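PDB 3GGD: SAM-dependent methyltransferase from Anabaena variabilis ATCC 29413, which transfers methyl groups from S-adenosyl-L-methionine to a substrate that the structure alone does not identify, and here binds the by-product S-adenosyl-L-homocysteine. Local coordinates for the S-adenosyl-L-homocysteine site. Residues are numbered along the deposited sequence; one frame, centred on the assembly and turned at random.

The S-adenosyl-L-homocysteine site. Residues 15, 19, 23, 35, 63-66, 85-87, 108-111, 131-132, 136-137. With SAH (S-adenosyl-L-homocysteine), chain B.
The cofactor pocket of a Rossmann-like class I methyltransferase lies along the strand ends of the sheet, where the glycine-rich turn after strand 60-63 (Ala64, Cys65, Gly66) and the acidic end of strand 81-85 help to form it; the protein as a whole buries 574 of the 583 Å² of S-adenosyl-L-homocysteine. Asp85, at the end of strand 81-85, is the acid that characteristically binds the ribose hydroxyls in this family. With CG anti to its backbone N (chi1 -156°), its carboxylate receives the diol as a fork: OD1 accepts the 2'-hydroxyl O2' and OD2 the 3'-hydroxyl O3', each 2.7 Å away and each on a syn lone pair. Ser87 N binds the anti lone pair of OD1, while Gly66 N meets OD2 from above the carboxylate plane, fixing the group's rotation. An alanine in place of Asp85 would remove both diol acceptors and would probably loosen the ribose and leave the amides of Ser87 and Gly66 without this partner. Trp23 points its indole NE1 at O3' from 3.0 Å, near the ring plane. Trp19 lays its six-membered ring over the sugar, C2' sitting 3.8 Å from the ring centroid. Val86 covers a face of the adenine, CB over the six-membered ring and CG1 over the five-membered one. At the adenine's rim, Gly110 N makes a nearly straight bond to N1 (2.8 Å, 170° at H), and Asp109 OD1 takes the amino group N6 from above its carboxylate plane, a pairing suited to adenine. The homocysteine amino group N donates to the carbonyl oxygens of Ala64 and Arg131. Arg131 extends from CG to NE, its guanidinium NH1 bridging Trp35 O and the carboxylate OXT. Trp35 turns an indole face to the thioether, with CE2 3.3 Å from sulphur SD.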
ATOM      1  N   VAL A  15      -7.320  13.356   0.313  1.00 60.44           N
ATOM      2  CA  VAL A  15      -6.919  11.979   0.458  1.00 59.81           C
ATOM      3  C   VAL A  15      -7.023  11.490   1.919  1.00 59.57           C
ATOM      4  O   VAL A  15      -7.569  10.402   2.169  1.00 59.69           O
ATOM      5  CB  VAL A  15      -5.483  11.761  -0.125  1.00 60.18           C
ATOM      6  CG1 VAL A  15      -4.907  10.353   0.255  1.00 57.11           C
ATOM      7  CG2 VAL A  15      -5.475  12.014  -1.657  1.00 58.83           C
ATOM      8  N   TRP A  19      -9.860   8.502   3.105  1.00 58.03           N
ATOM      9  CA  TRP A  19      -9.410   7.249   3.691  1.00 58.54           C
ATOM     10  C   TRP A  19      -9.874   7.044   5.128  1.00 58.43           C
ATOM     11  O   TRP A  19     -10.224   5.928   5.506  1.00 58.54           O
ATOM     12  CB  TRP A  19      -7.887   7.094   3.577  1.00 58.23           C
ATOM     13  CG  TRP A  19      -7.478   6.611   2.221  1.00 58.00           C
ATOM     14  CD1 TRP A  19      -7.012   7.372   1.173  1.00 58.42           C
ATOM     15  CD2 TRP A  19      -7.595   5.275   1.729  1.00 55.79           C
ATOM     16  NE1 TRP A  19      -6.812   6.565   0.067  1.00 59.20           N
ATOM     17  CE2 TRP A  19      -7.139   5.277   0.390  1.00 58.97           C
ATOM     18  CE3 TRP A  19      -8.030   4.077   2.292  1.00 57.27           C
ATOM     19  CZ2 TRP A  19      -7.076   4.124  -0.381  1.00 59.28           C
ATOM     20  CZ3 TRP A  19      -7.977   2.927   1.529  1.00 58.04           C
ATOM     21  CH2 TRP A  19      -7.514   2.957   0.199  1.00 59.55           C
ATOM     22  N   TRP A  23     -12.187   3.978   6.424  1.00 57.60           N
ATOM     23  CA  TRP A  23     -11.771   3.122   7.529  1.00 58.07           C
ATOM     24  C   TRP A  23     -12.698   3.253   8.698  1.00 57.08           C
ATOM     25  O   TRP A  23     -13.006   2.265   9.355  1.00 57.25           O
ATOM     26  CB  TRP A  23     -10.333   3.399   7.933  1.00 57.93           C
ATOM     27  CG  TRP A  23      -9.309   2.718   7.076  1.00 58.99           C
ATOM     28  CD1 TRP A  23      -8.337   3.319   6.311  1.00 59.21           C
ATOM     29  CD2 TRP A  23      -9.115   1.299   6.916  1.00 58.71           C
ATOM     30  NE1 TRP A  23      -7.562   2.374   5.711  1.00 58.90           N
ATOM     31  CE2 TRP A  23      -8.022   1.125   6.052  1.00 57.65           C
ATOM     32  CE3 TRP A  23      -9.761   0.166   7.431  1.00 58.68           C
ATOM     33  CZ2 TRP A  23      -7.535  -0.132   5.712  1.00 59.53           C
ATOM     34  CZ3 TRP A  23      -9.298  -1.102   7.063  1.00 59.59           C
ATOM     35  CH2 TRP A  23      -8.195  -1.242   6.222  1.00 58.02           C
ATOM     36  N   TRP A  35      -8.651  -5.499  -0.402  1.00 59.82           N
ATOM     37  CA  TRP A  35      -7.251  -5.942  -0.527  1.00 59.53           C
ATOM     38  C   TRP A  35      -6.751  -6.810   0.637  1.00 59.52           C
ATOM     39  O   TRP A  35      -5.596  -7.264   0.614  1.00 57.94           O
ATOM     40  CB  TRP A  35      -6.333  -4.730  -0.620  1.00 60.30           C
ATOM     41  CG  TRP A  35      -6.600  -3.778   0.497  1.00 59.99           C
ATOM     42  CD1 TRP A  35      -6.105  -3.834   1.770  1.00 61.01           C
ATOM     43  CD2 TRP A  35      -7.481  -2.665   0.452  1.00 58.95           C
ATOM     44  NE1 TRP A  35      -6.634  -2.793   2.527  1.00 61.98           N
ATOM     45  CE2 TRP A  35      -7.481  -2.068   1.733  1.00 61.90           C
ATOM     46  CE3 TRP A  35      -8.278  -2.105  -0.550  1.00 61.61           C
ATOM     47  CZ2 TRP A  35      -8.244  -0.933   2.028  1.00 60.96           C
ATOM     48  CZ3 TRP A  35      -9.035  -0.986  -0.256  1.00 61.25           C
ATOM     49  CH2 TRP A  35      -9.010  -0.418   1.025  1.00 61.07           C
ATOM     50  N   PHE A  63       4.561   0.882   5.491  1.00 61.80           N
ATOM     51  CA  PHE A  63       4.066   2.199   5.115  1.00 61.03           C
ATOM     52  C   PHE A  63       2.653   2.074   4.525  1.00 60.72           C
ATOM     53  O   PHE A  63       2.471   1.333   3.554  1.00 60.53           O
ATOM     54  CB  PHE A  63       4.963   2.857   4.058  1.00 62.38           C
ATOM     55  CG  PHE A  63       4.635   4.283   3.888  1.00 62.20           C
ATOM     56  CD1 PHE A  63       3.547   4.662   3.121  1.00 63.62           C
ATOM     57  CD2 PHE A  63       5.310   5.238   4.625  1.00 65.00           C
ATOM     58  CE1 PHE A  63       3.172   5.980   3.027  1.00 66.45           C
ATOM     59  CE2 PHE A  63       4.942   6.584   4.542  1.00 68.14           C
ATOM     60  CZ  PHE A  63       3.851   6.951   3.757  1.00 67.57           C
ATOM     61  N   ALA A  64       1.670   2.783   5.102  1.00 59.98           N
ATOM     62  CA  ALA A  64       0.242   2.660   4.692  1.00 59.67           C
ATOM     63  C   ALA A  64      -0.242   1.240   5.060  1.00 59.89           C
ATOM     64  O   ALA A  64      -0.765   0.469   4.243  1.00 60.30           O
ATOM     65  CB  ALA A  64       0.020   3.008   3.160  1.00 58.80           C
ATOM     66  N   CYS A  65      -0.009   0.886   6.313  1.00 60.66           N
ATOM     67  CA  CYS A  65      -0.251  -0.455   6.818  1.00 60.52           C
ATOM     68  C   CYS A  65      -1.728  -0.873   6.959  1.00 60.95           C
ATOM     69  O   CYS A  65      -2.027  -2.050   7.250  1.00 59.71           O
ATOM     70  CB  CYS A  65       0.444  -0.609   8.169  1.00 59.30           C
ATOM     71  SG  CYS A  65      -0.255   0.482   9.468  1.00 61.28           S
ATOM     72  N   GLY A  66      -2.656   0.075   6.819  1.00 60.84           N
ATOM     73  CA  GLY A  66      -4.080  -0.251   6.918  1.00 60.79           C
ATOM     74  C   GLY A  66      -4.395  -0.868   8.280  1.00 60.94           C
ATOM     75  O   GLY A  66      -3.927  -0.375   9.318  1.00 60.46           O
ATOM     76  N   ASP A  85       0.088   4.860   9.042  1.00 58.80           N
ATOM     77  CA  ASP A  85      -1.066   5.077   8.197  1.00 58.40           C
ATOM     78  C   ASP A  85      -1.634   6.457   8.482  1.00 58.20           C
ATOM     79  O   ASP A  85      -1.522   6.980   9.613  1.00 58.54           O
ATOM     80  CB  ASP A  85      -2.123   3.988   8.410  1.00 57.46           C
ATOM     81  CG  ASP A  85      -3.047   3.830   7.201  1.00 59.07           C
ATOM     82  OD1 ASP A  85      -4.012   4.640   7.061  1.00 57.40           O
ATOM     83  OD2 ASP A  85      -2.804   2.895   6.376  1.00 59.91           O
ATOM     84  N   VAL A  86      -2.257   7.040   7.467  1.00 58.60           N
ATOM     85  CA  VAL A  86      -2.935   8.327   7.604  1.00 58.58           C
ATOM     86  C   VAL A  86      -4.214   8.258   8.427  1.00 59.49           C
ATOM     87  O   VAL A  86      -4.625   9.275   8.991  1.00 59.25           O
ATOM     88  CB  VAL A  86      -3.293   8.934   6.195  1.00 59.83           C
ATOM     89  CG1 VAL A  86      -4.482   8.223   5.533  1.00 57.65           C
ATOM     90  CG2 VAL A  86      -3.526  10.457   6.276  1.00 58.00           C
ATOM     91  N   SER A  87      -4.818   7.060   8.537  1.00 59.77           N
ATOM     92  CA  SER A  87      -6.121   6.911   9.147  1.00 59.84           C
ATOM     93  C   SER A  87      -6.073   6.420  10.573  1.00 59.85           C
ATOM     94  O   SER A  87      -5.589   5.301  10.837  1.00 58.33           O
ATOM     95  CB  SER A  87      -6.981   5.905   8.335  1.00 60.37           C
ATOM     96  OG  SER A  87      -8.197   5.569   9.027  1.00 58.81           O
ATOM     97  N   LEU A 108       0.644   8.848  10.364  1.00 60.55           N
ATOM     98  CA  LEU A 108       1.503   9.633   9.471  1.00 60.70           C
ATOM     99  C   LEU A 108       0.812   9.821   8.135  1.00 59.71           C
ATOM    100  O   LEU A 108       0.226   8.879   7.577  1.00 58.76           O
ATOM    101  CB  LEU A 108       2.908   9.006   9.263  1.00 61.19           C
ATOM    102  CG  LEU A 108       3.867   9.727   8.269  1.00 62.72           C
ATOM    103  CD1 LEU A 108       5.347   9.753   8.779  1.00 61.61           C
ATOM    104  CD2 LEU A 108       3.801   9.100   6.911  1.00 60.65           C
ATOM    105  N   ASP A 109       0.918  11.032   7.623  1.00 59.28           N
ATOM    106  CA  ASP A 109       0.398  11.378   6.328  1.00 60.11           C
ATOM    107  C   ASP A 109       1.543  11.544   5.346  1.00 59.97           C
ATOM    108  O   ASP A 109       2.295  12.522   5.429  1.00 59.89           O
ATOM    109  CB  ASP A 109      -0.436  12.690   6.435  1.00 60.46           C
ATOM    110  CG  ASP A 109      -1.196  13.021   5.142  1.00 61.65           C
ATOM    111  OD1 ASP A 109      -0.792  12.534   4.052  1.00 60.92           O
ATOM    112  OD2 ASP A 109      -2.216  13.745   5.228  1.00 60.67           O
ATOM    113  N   GLY A 110       1.632  10.611   4.390  1.00 59.73           N
ATOM    114  CA  GLY A 110       2.664  10.615   3.360  1.00 59.26           C
ATOM    115  C   GLY A 110       2.690  11.847   2.451  1.00 59.18           C
ATOM    116  O   GLY A 110       3.697  12.105   1.780  1.00 57.16           O
ATOM    117  N   LEU A 111       1.587  12.612   2.452  1.00 58.70           N
ATOM    118  CA  LEU A 111       1.481  13.806   1.642  1.00 59.23           C
ATOM    119  C   LEU A 111       1.943  15.020   2.427  1.00 58.97           C
ATOM    120  O   LEU A 111       1.908  16.104   1.905  1.00 59.57           O
ATOM    121  CB  LEU A 111       0.052  13.992   1.087  1.00 58.69           C
ATOM    122  CG  LEU A 111      -0.438  12.798   0.238  1.00 59.25           C
ATOM    123  CD1 LEU A 111      -1.865  13.131  -0.354  1.00 57.26           C
ATOM    124  CD2 LEU A 111       0.545  12.475  -0.884  1.00 56.57           C
ATOM    125  N   ARG A 131       2.512  -2.085   0.549  1.00 61.61           N
ATOM    126  CA  ARG A 131       1.589  -2.882  -0.255  1.00 60.33           C
ATOM    127  C   ARG A 131       0.386  -2.003  -0.646  1.00 60.57           C
ATOM    128  O   ARG A 131      -0.486  -1.666   0.180  1.00 60.07           O
ATOM    129  CB  ARG A 131       1.149  -4.117   0.536  1.00 59.28           C
ATOM    130  CG  ARG A 131       0.244  -5.047  -0.276  1.00 59.08           C
ATOM    131  CD  ARG A 131      -0.076  -6.343   0.511  1.00 59.50           C
ATOM    132  NE  ARG A 131      -0.875  -7.277  -0.286  1.00 58.77           N
ATOM    133  CZ  ARG A 131      -2.195  -7.351  -0.239  1.00 58.02           C
ATOM    134  NH1 ARG A 131      -2.870  -6.555   0.570  1.00 59.39           N
ATOM    135  NH2 ARG A 131      -2.836  -8.245  -0.984  1.00 59.32           N
ATOM    136  N   THR A 132       0.357  -1.656  -1.920  1.00 60.83           N
ATOM    137  CA  THR A 132      -0.642  -0.800  -2.518  1.00 61.09           C
ATOM    138  C   THR A 132      -0.795   0.524  -1.800  1.00 62.24           C
ATOM    139  O   THR A 132      -1.882   0.916  -1.389  1.00 63.48           O
ATOM    140  CB  THR A 132      -1.968  -1.527  -2.764  1.00 61.30           C
ATOM    141  OG1 THR A 132      -2.405  -2.236  -1.586  1.00 59.33           O
ATOM    142  CG2 THR A 132      -1.799  -2.525  -3.974  1.00 61.29           C
ATOM    143  N   HIS A 136      -3.337   4.374  -5.877  1.00 60.02           N
ATOM    144  CA  HIS A 136      -4.569   5.150  -5.683  1.00 60.64           C
ATOM    145  C   HIS A 136      -4.322   6.639  -5.425  1.00 59.99           C
ATOM    146  O   HIS A 136      -5.286   7.427  -5.386  1.00 58.92           O
ATOM    147  CB  HIS A 136      -5.375   4.567  -4.518  1.00 60.92           C
ATOM    148  CG  HIS A 136      -4.571   4.454  -3.271  1.00 62.57           C
ATOM    149  ND1 HIS A 136      -4.307   5.537  -2.453  1.00 62.91           N
ATOM    150  CD2 HIS A 136      -3.947   3.388  -2.714  1.00 64.09           C
ATOM    151  CE1 HIS A 136      -3.553   5.135  -1.446  1.00 62.16           C
ATOM    152  NE2 HIS A 136      -3.314   3.843  -1.590  1.00 63.80           N
ATOM    153  N   ILE A 137      -3.064   7.036  -5.214  1.00 59.33           N
ATOM    154  CA  ILE A 137      -2.757   8.441  -4.967  1.00 59.53           C
ATOM    155  C   ILE A 137      -2.964   9.259  -6.242  1.00 59.25           C
ATOM    156  O   ILE A 137      -2.454   8.908  -7.315  1.00 58.79           O
ATOM    157  CB  ILE A 137      -1.311   8.641  -4.410  1.00 60.38           C
ATOM    158  CG1 ILE A 137      -1.119   7.874  -3.089  1.00 60.76           C
ATOM    159  CG2 ILE A 137      -0.966  10.153  -4.232  1.00 58.31           C
ATOM    160  CD1 ILE A 137      -1.786   8.477  -1.833  1.00 61.15           C
TER
HETATM  161  N   SAH B 248      -0.855  -1.917   2.953  1.00 47.95           N
HETATM  162  CA  SAH B 248      -2.195  -2.284   3.481  1.00 49.38           C
HETATM  163  CB  SAH B 248      -3.313  -1.302   3.069  1.00 49.33           C
HETATM  164  CG  SAH B 248      -3.553  -1.017   1.576  1.00 48.24           C
HETATM  165  SD  SAH B 248      -4.957   0.074   1.280  1.00 40.72           S
HETATM  166  C   SAH B 248      -2.591  -3.695   3.075  1.00 49.97           C
HETATM  167  O   SAH B 248      -3.466  -4.317   3.730  1.00 50.80           O
HETATM  168  OXT SAH B 248      -2.081  -4.228   2.090  1.00 48.90           O
HETATM  169  C5' SAH B 248      -4.140   1.638   1.140  1.00 48.21           C
HETATM  170  C4' SAH B 248      -3.759   2.244   2.522  1.00 48.86           C
HETATM  171  O4' SAH B 248      -3.069   3.502   2.329  1.00 48.08           O
HETATM  172  C3' SAH B 248      -4.922   2.583   3.472  1.00 46.81           C
HETATM  173  O3' SAH B 248      -4.762   2.006   4.757  1.00 47.64           O
HETATM  174  C2' SAH B 248      -4.880   4.101   3.599  1.00 47.91           C
HETATM  175  O2' SAH B 248      -5.445   4.652   4.807  1.00 47.29           O
HETATM  176  C1' SAH B 248      -3.408   4.396   3.380  1.00 48.00           C
HETATM  177  N9  SAH B 248      -3.130   5.785   2.997  1.00 47.52           N
HETATM  178  C8  SAH B 248      -3.851   6.502   2.092  1.00 48.12           C
HETATM  179  N7  SAH B 248      -3.318   7.726   1.948  1.00 47.45           N
HETATM  180  C5  SAH B 248      -2.243   7.789   2.791  1.00 47.55           C
HETATM  181  C6  SAH B 248      -1.290   8.831   3.156  1.00 48.56           C
HETATM  182  N6  SAH B 248      -1.450  10.026   2.543  1.00 48.57           N
HETATM  183  N1  SAH B 248      -0.344   8.587   4.075  1.00 47.31           N
HETATM  184  C2  SAH B 248      -0.268   7.359   4.680  1.00 48.68           C
HETATM  185  N3  SAH B 248      -1.131   6.385   4.391  1.00 46.69           N
HETATM  186  C4  SAH B 248      -2.129   6.543   3.500  1.00 45.85           C
HETATM  187  O   HOH W   1      -5.479  -3.220   5.267  1.00 47.85           O